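Local structure of rifamycin polyketide synthase (Amycolatopsis mediterranei, 4LN9) at residues P111-A121 and V133-D141; G35-A43 and F55-W66. The protein supplies the dehydratase domain of the terminal module of the rifamycin polyketide synthase, which removes water from a polyketide intermediate, probably at its beta-hydroxyacyl group. One frame throughout, in Å; residues are numbered along the deposited sequence.

Contact 1: P111-A121 and V133-D141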
loop_
_atom_site.group_PDB
_atom_site.type_symbol
_atom_site.label_atom_id
_atom_site.label_comp_id
_atom_site.label_asym_id
_atom_site.label_seq_id
_atom_site.Cartn_x
_atom_site.Cartn_y
_atom_site.Cartn_z
ATOM N N PRO A 111 19.284 10.644 3.703
ATOM C CA PRO A 111 19.594 12.023 4.083
ATOM C C PRO A 111 20.171 12.116 5.496
ATOM O O PRO A 111 19.681 11.449 6.407
ATOM C CB PRO A 111 18.231 12.718 4.018
ATOM C CG PRO A 111 17.237 11.627 4.231
ATOM C CD PRO A 111 17.834 10.403 3.600
ATOM N N ARG A 112 21.200 12.942 5.674
ATOM C CA ARG A 112 21.877 13.043 6.967
ATOM C C ARG A 112 20.970 13.601 8.065
ATOM O O ARG A 112 21.147 13.275 9.239
ATOM C CB ARG A 112 23.166 13.867 6.858
ATOM C CG ARG A 112 24.110 13.731 8.049
ATOM C CD ARG A 112 24.634 12.308 8.215
ATOM N NE ARG A 112 25.758 12.019 7.322
ATOM C CZ ARG A 112 26.614 11.015 7.495
ATOM N NH1 ARG A 112 26.522 10.234 8.563
ATOM N NH2 ARG A 112 27.573 10.799 6.602
ATOM N N ARG A 113 19.928 14.332 7.676
ATOM C CA ARG A 113 18.783 14.530 8.562
ATOM C C ARG A 113 17.433 14.390 7.867
ATOM O O ARG A 113 17.321 14.587 6.657
ATOM C CB ARG A 113 18.882 15.856 9.333
ATOM C CG ARG A 113 19.003 17.111 8.478
ATOM C CD ARG A 113 19.269 18.342 9.337
ATOM N NE ARG A 113 18.041 19.054 9.691
ATOM C CZ ARG A 113 17.504 19.065 10.908
ATOM N NH1 ARG A 113 18.065 18.370 11.889
ATOM N NH2 ARG A 113 16.389 19.745 11.137
ATOM N N GLY A 114 16.437 13.940 8.623
ATOM C CA GLY A 114 15.114 13.676 8.071
ATOM C C GLY A 114 14.939 12.222 7.684
ATOM O O GLY A 114 15.708 11.359 8.109
ATOM N N GLY A 115 13.910 11.947 6.889
ATOM C CA GLY A 115 13.639 10.589 6.433
ATOM C C GLY A 115 13.504 10.515 4.926
ATOM O O GLY A 115 13.423 11.541 4.251
ATOM N N VAL A 116 13.582 9.302 4.390
ATOM C CA VAL A 116 13.182 9.061 3.012
ATOM C C VAL A 116 12.189 7.910 2.950
ATOM O O VAL A 116 12.318 6.927 3.680
ATOM C CB VAL A 116 14.394 8.761 2.109
ATOM C CG1 VAL A 116 15.154 7.546 2.618
ATOM C CG2 VAL A 116 13.950 8.560 0.668
ATOM N N ARG A 117 11.079 8.148 2.255
ATOM C CA ARG A 117 10.040 7.137 2.131
ATOM C C ARG A 117 10.476 6.122 1.084
ATOM O O ARG A 117 11.055 6.493 0.065
ATOM C CB ARG A 117 8.723 7.793 1.712
ATOM C CG ARG A 117 7.556 6.828 1.598
ATOM C CD ARG A 117 6.253 7.567 1.341
ATOM N NE ARG A 117 5.763 8.242 2.539
ATOM C CZ ARG A 117 4.805 9.161 2.537
ATOM N NH1 ARG A 117 4.248 9.537 1.394
ATOM N NH2 ARG A 117 4.422 9.725 3.675
ATOM N N VAL A 118 10.356 4.836 1.409
ATOM C CA VAL A 118 10.773 3.789 0.481
ATOM C C VAL A 118 9.621 2.864 0.123
ATOM O O VAL A 118 8.733 2.614 0.938
ATOM C CB VAL A 118 11.943 2.953 1.038
ATOM C CG1 VAL A 118 12.317 1.849 0.059
ATOM C CG2 VAL A 118 13.142 3.846 1.324
ATOM N N GLN A 119 9.598 2.411 -1.122
ATOM C CA GLN A 119 8.547 1.512 -1.549
ATOM C C GLN A 119 9.086 0.366 -2.389
ATOM O O GLN A 119 9.879 0.575 -3.305
ATOM C CB GLN A 119 7.467 2.272 -2.312
ATOM C CG GLN A 119 6.207 1.454 -2.525
ATOM C CD GLN A 119 5.125 2.239 -3.230
ATOM O OE1 GLN A 119 4.756 1.928 -4.362
ATOM N NE2 GLN A 119 4.565 3.228 -2.540
ATOM N N VAL A 120 8.685 -0.853 -2.043
ATOM C CA VAL A 120 8.975 -2.003 -2.883
ATOM C C VAL A 120 7.696 -2.495 -3.533
ATOM O O VAL A 120 6.749 -2.880 -2.848
ATOM C CB VAL A 120 9.608 -3.152 -2.079
ATOM C CG1 VAL A 120 10.162 -4.214 -3.017
ATOM C CG2 VAL A 120 10.702 -2.616 -1.167
ATOM N N ALA A 121 7.640 -2.393 -4.855
ATOM C CA ALA A 121 6.435 -2.751 -5.585
ATOM C C ALA A 121 6.608 -4.069 -6.326
ATOM O O ALA A 121 7.452 -4.192 -7.214
ATOM C CB ALA A 121 6.040 -1.640 -6.547
ATOM N N VAL A 133 9.590 -6.536 -9.914
ATOM C CA VAL A 133 9.812 -5.832 -8.660
ATOM C C VAL A 133 10.531 -4.512 -8.932
ATOM O O VAL A 133 11.333 -4.422 -9.863
ATOM C CB VAL A 133 10.619 -6.690 -7.662
ATOM C CG1 VAL A 133 11.967 -7.076 -8.252
ATOM C CG2 VAL A 133 10.794 -5.956 -6.342
ATOM N N ASP A 134 10.028 -3.440 -8.321
ATOM C CA ASP A 134 10.653 -2.127 -8.455
ATOM C C ASP A 134 10.849 -1.522 -7.072
ATOM O O ASP A 134 10.026 -1.728 -6.181
ATOM C CB ASP A 134 9.778 -1.201 -9.306
ATOM C CG ASP A 134 9.724 -1.621 -10.764
ATOM O OD1 ASP A 134 10.635 -1.238 -11.530
ATOM O OD2 ASP A 134 8.716 -2.242 -11.165
ATOM N N VAL A 135 11.955 -0.812 -6.879
ATOM C CA VAL A 135 12.187 -0.108 -5.621
ATOM C C VAL A 135 12.217 1.402 -5.832
ATOM O O VAL A 135 12.931 1.899 -6.701
ATOM C CB VAL A 135 13.495 -0.566 -4.945
ATOM C CG1 VAL A 135 13.752 0.243 -3.683
ATOM C CG2 VAL A 135 13.434 -2.053 -4.627
ATOM N N PHE A 136 11.347 2.111 -5.116
ATOM C CA PHE A 136 11.227 3.561 -5.261
ATOM C C PHE A 136 11.566 4.258 -3.950
ATOM O O PHE A 136 11.271 3.734 -2.873
ATOM C CB PHE A 136 9.808 3.950 -5.681
ATOM C CG PHE A 136 9.354 3.308 -6.958
ATOM C CD1 PHE A 136 9.704 3.852 -8.184
ATOM C CD2 PHE A 136 8.449 2.259 -6.932
ATOM C CE1 PHE A 136 9.264 3.277 -9.363
ATOM C CE2 PHE A 136 7.974 1.703 -8.106
ATOM C CZ PHE A 136 8.402 2.197 -9.324
ATOM N N SER A 137 11.893 5.544 -4.055
ATOM C CA SER A 137 11.994 6.398 -2.880
ATOM C C SER A 137 11.418 7.792 -3.114
ATOM O O SER A 137 11.430 8.308 -4.233
ATOM C CB SER A 137 13.445 6.496 -2.405
ATOM O OG SER A 137 14.214 7.301 -3.280
ATOM N N LEU A 138 10.951 8.403 -2.030
ATOM C CA LEU A 138 10.437 9.767 -2.043
ATOM C C LEU A 138 11.012 10.535 -0.858
ATOM O O LEU A 138 10.655 10.275 0.292
ATOM C CB LEU A 138 8.908 9.756 -1.945
ATOM C CG LEU A 138 8.214 11.120 -1.995
ATOM C CD1 LEU A 138 8.440 11.783 -3.346
ATOM C CD2 LEU A 138 6.727 10.980 -1.703
ATOM N N ARG A 139 11.971 11.414 -1.138
ATOM C CA ARG A 139 12.538 12.293 -0.121
ATOM C C ARG A 139 11.487 13.264 0.415
ATOM O O ARG A 139 10.612 13.712 -0.325
ATOM C CB ARG A 139 13.722 13.072 -0.699
ATOM C CG ARG A 139 14.888 12.197 -1.135
ATOM C CD ARG A 139 15.935 12.085 -0.039
ATOM N NE ARG A 139 17.289 12.008 -0.582
ATOM C CZ ARG A 139 18.143 13.026 -0.608
ATOM N NH1 ARG A 139 17.805 14.193 -0.075
ATOM N NH2 ARG A 139 19.338 12.878 -1.163
ATOM N N GLU A 140 11.588 13.597 1.699
ATOM C CA GLU A 140 10.630 14.492 2.348
ATOM C C GLU A 140 10.400 15.769 1.544
ATOM O O GLU A 140 9.294 16.312 1.523
ATOM C CB GLU A 140 11.104 14.848 3.759
ATOM C CG GLU A 140 10.805 13.785 4.803
ATOM C CD GLU A 140 11.212 14.214 6.197
ATOM O OE1 GLU A 140 11.617 15.384 6.368
ATOM O OE2 GLU A 140 11.134 13.381 7.124
ATOM N N ASP A 141 11.481 16.307 0.989
ATOM C CA ASP A 141 11.424 17.544 0.218
ATOM C C ASP A 141 10.765 17.319 -1.143
ATOM O O ASP A 141 10.087 18.203 -1.669
ATOM C CB ASP A 141 12.834 18.107 0.031
ATOM C CG ASP A 141 13.872 17.021 -0.183
ATOM O OD1 ASP A 141 14.142 16.679 -1.354
ATOM O OD2 ASP A 141 14.395 16.488 0.819
#
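Phe136 and Ala121 meet diagonally across an antiparallel hairpin, offering a compact example of how one face of a twisted strand pair is filled. Phe136 is the hydrogen-bonded partner of Gln119, yet its ring reaches to the next hydrogen-bonded pair, Ala121 with Asp134. With CG anti to its own carbonyl carbon (chi1 -57°), the ring brings CE2 to 4.2 Å from Ala121 CB. The methyl group lies at the ring edge, near its plane. The backbones of Phe136 and Gln119 exchange two hydrogen bonds, Phe136 N to Gln119 O at 2.8 Å and Gln119 N to Phe136 O. Ala121 N in turn donates to Asp134 O.

Leu138 fills the same face farther along. Its CB lies 4.2 Å from CB of Arg117, while the two backbones exchange a pair of hydrogen bonds, and its CD2 approaches the Arg117 guanidinium obliquely.

Valines dominate the reverse face. Val120 CG1 and Val133 CG2 run side by side, 3.8 Å apart, and Val116 CG2 reaches Ser137 CB at 3.7 Å. Beyond the strand, Glu140 OE2 accepts a weak bond from Gly115 N at 3.1 Å. The same oxygen forms a salt bridge with Arg58, so one carboxylate joins the loop to the next strand.

The two faces have different surroundings. Pro48 of the second subunit packs on Gln119 and Phe136, and Gln119 NE2 donates to Gln46 O of that subunit. On the valine face, Val120 and Val135 rest on helix 80-93, while strands 52-59 and 146-154 flank the hairpin, continuing the antiparallel pairing.

Contact 2: G35-A43 and F55-W66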
loop_
_atom_site.group_PDB
_atom_site.type_symbol
_atom_site.label_atom_id
_atom_site.label_comp_id
_atom_site.label_asym_id
_atom_site.label_seq_id
_atom_site.Cartn_x
_atom_site.Cartn_y
_atom_site.Cartn_z
ATOM N N GLY A 35 1.949 -5.760 9.323
ATOM C CA GLY A 35 3.350 -5.461 9.624
ATOM C C GLY A 35 4.295 -6.296 8.779
ATOM O O GLY A 35 4.019 -7.463 8.507
ATOM N N ALA A 36 5.395 -5.695 8.334
ATOM C CA ALA A 36 6.354 -6.401 7.487
ATOM C C ALA A 36 7.257 -7.326 8.306
ATOM O O ALA A 36 7.896 -8.227 7.761
ATOM C CB ALA A 36 7.188 -5.412 6.686
ATOM N N ASP A 37 7.282 -7.111 9.620
ATOM C CA ASP A 37 8.213 -7.800 10.516
ATOM C C ASP A 37 9.631 -7.881 9.956
ATOM O O ASP A 37 10.193 -8.969 9.819
ATOM C CB ASP A 37 7.698 -9.198 10.866
ATOM C CG ASP A 37 8.401 -9.795 12.073
ATOM O OD1 ASP A 37 9.038 -9.034 12.832
ATOM O OD2 ASP A 37 8.297 -11.023 12.274
ATOM N N HIS A 38 10.240 -6.720 9.727
ATOM C CA HIS A 38 11.500 -6.639 8.994
ATOM C C HIS A 38 12.200 -5.353 9.343
ATOM O O HIS A 38 11.543 -4.333 9.548
ATOM C CB HIS A 38 11.223 -6.691 7.495
ATOM C CG HIS A 38 12.464 -6.810 6.650
ATOM N ND1 HIS A 38 13.234 -5.751 6.345
ATOM C CD2 HIS A 38 13.080 -7.923 6.081
ATOM C CE1 HIS A 38 14.274 -6.156 5.594
ATOM N NE2 HIS A 38 14.181 -7.487 5.437
ATOM N N PRO A 39 13.539 -5.383 9.472
ATOM C CA PRO A 39 14.197 -4.211 10.060
ATOM C C PRO A 39 14.256 -2.994 9.133
ATOM O O PRO A 39 14.604 -1.903 9.585
ATOM C CB PRO A 39 15.617 -4.710 10.371
ATOM C CG PRO A 39 15.533 -6.203 10.340
ATOM C CD PRO A 39 14.462 -6.530 9.345
ATOM N N LEU A 40 13.979 -3.181 7.845
ATOM C CA LEU A 40 14.050 -2.072 6.890
ATOM C C LEU A 40 12.689 -1.679 6.315
ATOM O O LEU A 40 12.611 -0.813 5.444
ATOM C CB LEU A 40 15.018 -2.390 5.748
ATOM C CG LEU A 40 16.496 -2.542 6.112
ATOM C CD1 LEU A 40 17.289 -3.043 4.915
ATOM C CD2 LEU A 40 17.061 -1.226 6.626
ATOM N N LEU A 41 11.668 -2.470 6.631
ATOM C CA LEU A 41 10.363 -2.315 5.998
ATOM C C LEU A 41 9.300 -2.181 7.075
ATOM O O LEU A 41 9.357 -2.864 8.098
ATOM C CB LEU A 41 10.046 -3.525 5.116
ATOM C CG LEU A 41 10.904 -3.726 3.864
ATOM C CD1 LEU A 41 10.543 -5.032 3.174
ATOM C CD2 LEU A 41 10.755 -2.551 2.909
ATOM N N GLY A 42 8.317 -1.322 6.833
ATOM C CA GLY A 42 7.311 -1.016 7.843
ATOM C C GLY A 42 6.044 -1.827 7.657
ATOM O O GLY A 42 5.571 -2.475 8.590
ATOM N N ALA A 43 5.442 -1.722 6.480
ATOM C CA ALA A 43 4.149 -2.347 6.252
ATOM C C ALA A 43 4.122 -3.040 4.901
ATOM O O ALA A 43 4.952 -2.766 4.037
ATOM C CB ALA A 43 3.036 -1.315 6.346
ATOM N N PHE A 55 5.294 -3.039 -0.360
ATOM C CA PHE A 55 5.925 -2.808 0.928
ATOM C C PHE A 55 6.245 -1.329 1.073
ATOM O O PHE A 55 6.894 -0.749 0.201
ATOM C CB PHE A 55 7.220 -3.613 1.023
ATOM C CG PHE A 55 7.005 -5.073 1.279
ATOM C CD1 PHE A 55 6.659 -5.927 0.246
ATOM C CD2 PHE A 55 7.083 -5.579 2.566
ATOM C CE1 PHE A 55 6.443 -7.270 0.482
ATOM C CE2 PHE A 55 6.857 -6.919 2.812
ATOM C CZ PHE A 55 6.553 -7.769 1.765
ATOM N N THR A 56 6.016 -0.804 2.273
ATOM C CA THR A 56 6.338 0.586 2.580
ATOM C C THR A 56 7.308 0.702 3.751
ATOM O O THR A 56 7.240 -0.070 4.709
ATOM C CB THR A 56 5.075 1.409 2.900
ATOM O OG1 THR A 56 4.420 0.856 4.049
ATOM C CG2 THR A 56 4.115 1.400 1.720
ATOM N N SER A 57 8.112 1.760 3.721
ATOM C CA SER A 57 9.134 1.992 4.732
ATOM C C SER A 57 9.484 3.476 4.808
ATOM O O SER A 57 9.332 4.212 3.832
ATOM C CB SER A 57 10.386 1.172 4.415
ATOM O OG SER A 57 11.508 1.649 5.136
ATOM N N ARG A 58 9.953 3.905 5.975
ATOM C CA ARG A 58 10.624 5.191 6.117
ATOM C C ARG A 58 12.004 4.989 6.735
ATOM O O ARG A 58 12.116 4.530 7.872
ATOM C CB ARG A 58 9.794 6.115 7.013
ATOM C CG ARG A 58 10.441 7.464 7.272
ATOM C CD ARG A 58 9.656 8.257 8.302
ATOM N NE ARG A 58 10.199 9.600 8.473
ATOM C CZ ARG A 58 11.124 9.921 9.369
ATOM N NH1 ARG A 58 11.585 9.004 10.209
ATOM N NH2 ARG A 58 11.581 11.164 9.436
ATOM N N LEU A 59 13.053 5.328 5.992
ATOM C CA LEU A 59 14.418 5.195 6.499
ATOM C C LEU A 59 14.968 6.542 6.952
ATOM O O LEU A 59 14.777 7.555 6.281
ATOM C CB LEU A 59 15.326 4.593 5.427
ATOM C CG LEU A 59 14.848 3.271 4.823
ATOM C CD1 LEU A 59 15.838 2.770 3.783
ATOM C CD2 LEU A 59 14.635 2.232 5.914
ATOM N N SER A 60 15.641 6.554 8.098
ATOM C CA SER A 60 16.429 7.711 8.508
ATOM C C SER A 60 17.709 7.248 9.186
ATOM O O SER A 60 17.816 6.091 9.593
ATOM C CB SER A 60 15.625 8.597 9.462
ATOM O OG SER A 60 15.268 7.890 10.637
ATOM N N LEU A 61 18.671 8.153 9.324
ATOM C CA LEU A 61 19.883 7.842 10.067
ATOM C C LEU A 61 19.631 7.736 11.568
ATOM O O LEU A 61 20.319 6.985 12.261
ATOM C CB LEU A 61 20.983 8.861 9.768
ATOM C CG LEU A 61 21.636 8.698 8.393
ATOM C CD1 LEU A 61 22.924 9.503 8.302
ATOM C CD2 LEU A 61 21.894 7.230 8.088
ATOM N N ARG A 62 18.529 8.320 12.032
ATOM C CA ARG A 62 18.174 8.220 13.445
ATOM C C ARG A 62 17.397 6.945 13.779
ATOM O O ARG A 62 17.446 6.461 14.910
ATOM C CB ARG A 62 17.412 9.464 13.914
ATOM C CG ARG A 62 18.304 10.670 14.172
ATOM C CD ARG A 62 17.518 11.836 14.748
ATOM N NE ARG A 62 16.794 11.463 15.961
ATOM C CZ ARG A 62 17.321 11.478 17.182
ATOM N NH1 ARG A 62 18.576 11.865 17.359
ATOM N NH2 ARG A 62 16.590 11.109 18.225
ATOM N N SER A 63 16.712 6.383 12.789
ATOM C CA SER A 63 15.940 5.165 13.006
ATOM C C SER A 63 16.726 3.940 12.554
ATOM O O SER A 63 16.492 2.827 13.025
ATOM C CB SER A 63 14.601 5.237 12.269
ATOM O OG SER A 63 14.789 5.551 10.901
ATOM N N HIS A 64 17.682 4.164 11.658
ATOM C CA HIS A 64 18.518 3.094 11.136
ATOM C C HIS A 64 19.964 3.514 11.119
ATOM O O HIS A 64 20.541 3.733 10.053
ATOM C CB HIS A 64 18.050 2.692 9.738
ATOM C CG HIS A 64 16.606 2.241 9.685
ATOM N ND1 HIS A 64 15.590 3.087 9.428
ATOM C CD2 HIS A 64 16.026 0.999 9.946
ATOM C CE1 HIS A 64 14.420 2.422 9.507
ATOM N NE2 HIS A 64 14.690 1.143 9.818
ATOM N N PRO A 65 20.546 3.717 12.315
ATOM C CA PRO A 65 21.859 4.343 12.484
ATOM C C PRO A 65 22.950 3.592 11.726
ATOM O O PRO A 65 23.853 4.211 11.162
ATOM C CB PRO A 65 22.104 4.240 13.995
ATOM C CG PRO A 65 20.744 4.131 14.597
ATOM C CD PRO A 65 19.946 3.334 13.605
ATOM N N TRP A 66 22.764 2.287 11.576
ATOM C CA TRP A 66 23.789 1.439 10.987
ATOM C C TRP A 66 23.942 1.650 9.497
ATOM O O TRP A 66 25.027 1.428 8.948
ATOM C CB TRP A 66 23.501 -0.021 11.317
ATOM C CG TRP A 66 22.347 -0.593 10.539
ATOM C CD1 TRP A 66 21.027 -0.753 10.952
ATOM C CD2 TRP A 66 22.397 -1.151 9.191
ATOM N NE1 TRP A 66 20.277 -1.335 9.963
ATOM C CE2 TRP A 66 21.042 -1.606 8.881
ATOM C CE3 TRP A 66 23.387 -1.292 8.236
ATOM C CZ2 TRP A 66 20.729 -2.198 7.673
ATOM C CZ3 TRP A 66 23.061 -1.896 7.023
ATOM C CH2 TRP A 66 21.759 -2.320 6.742
#
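Leu40 meets Ser57, Leu59, His64 and Trp66, showing how a turn can be anchored at two levels: its carbonyl is held by the strand and its side chain mainly by the loop and 3-10 segment that follow. Ser57 OG donates to Leu40 O at 2.7 Å, approaching from above the carbonyl plane; with OG anti to the backbone N (chi1 163°), the hydroxyl is directed to the turn. The CD2 branch of Leu40 continues to Trp66 CZ2, 3.9 Å away, the two side chains crossing at about a right angle, and it also touches His64 and Leu59 CD2. Next to it, His64 NE2 gives Pro39 O a weak, strongly bent bond of 3.1 Å.

At the other end, Leu41 CD1 packs obliquely on the Phe55 ring, 3.6 Å from CD2, and Ala36 CB lies at the ring edge. Just beyond Leu41, Thr56 O accepts from both Gly42 N (2.7 Å) and Ala43 N (3.0 Å), while Thr56 N returns a bond to Ala43 O.

A second shell fixes the turn. Leu40 N donates to His38 ND1 at 3.1 Å, and His38 NE2 is hydrogen-bonded to Glu85. Phe55 and Leu41 both press on helix 80-93, and Thr56 OG1 ties the Gly42-Ala43 site to Leu31 O of the second subunit.

Two residues facing one, Gly42 and Ala43 opposite Thr56, define a classic beta bulge, here set into the hairpin of strands 41-47 and 52-59 within the double hotdog fold.

How the contacts relate
The two contacts are consecutive pieces of one antiparallel arrangement, their centres about 10 Å apart on the same side of the chain's centre. Contact 2 comes first along the chain and closes before contact 1 opens. Strands 41-47, 52-59, 116-122 and 131-139 are neighbours in that order, so the second strand of one hairpin pairs with the first of the other. Backbone hydrogen bonds from Val118 to Ser57 and from Val116 to Leu59 make this seam. Both hairpins send side chains to helix 80-93, the sheet-around-helix arrangement of a hotdog, and both also touch the second subunit, linking this part of the fold to the dimer.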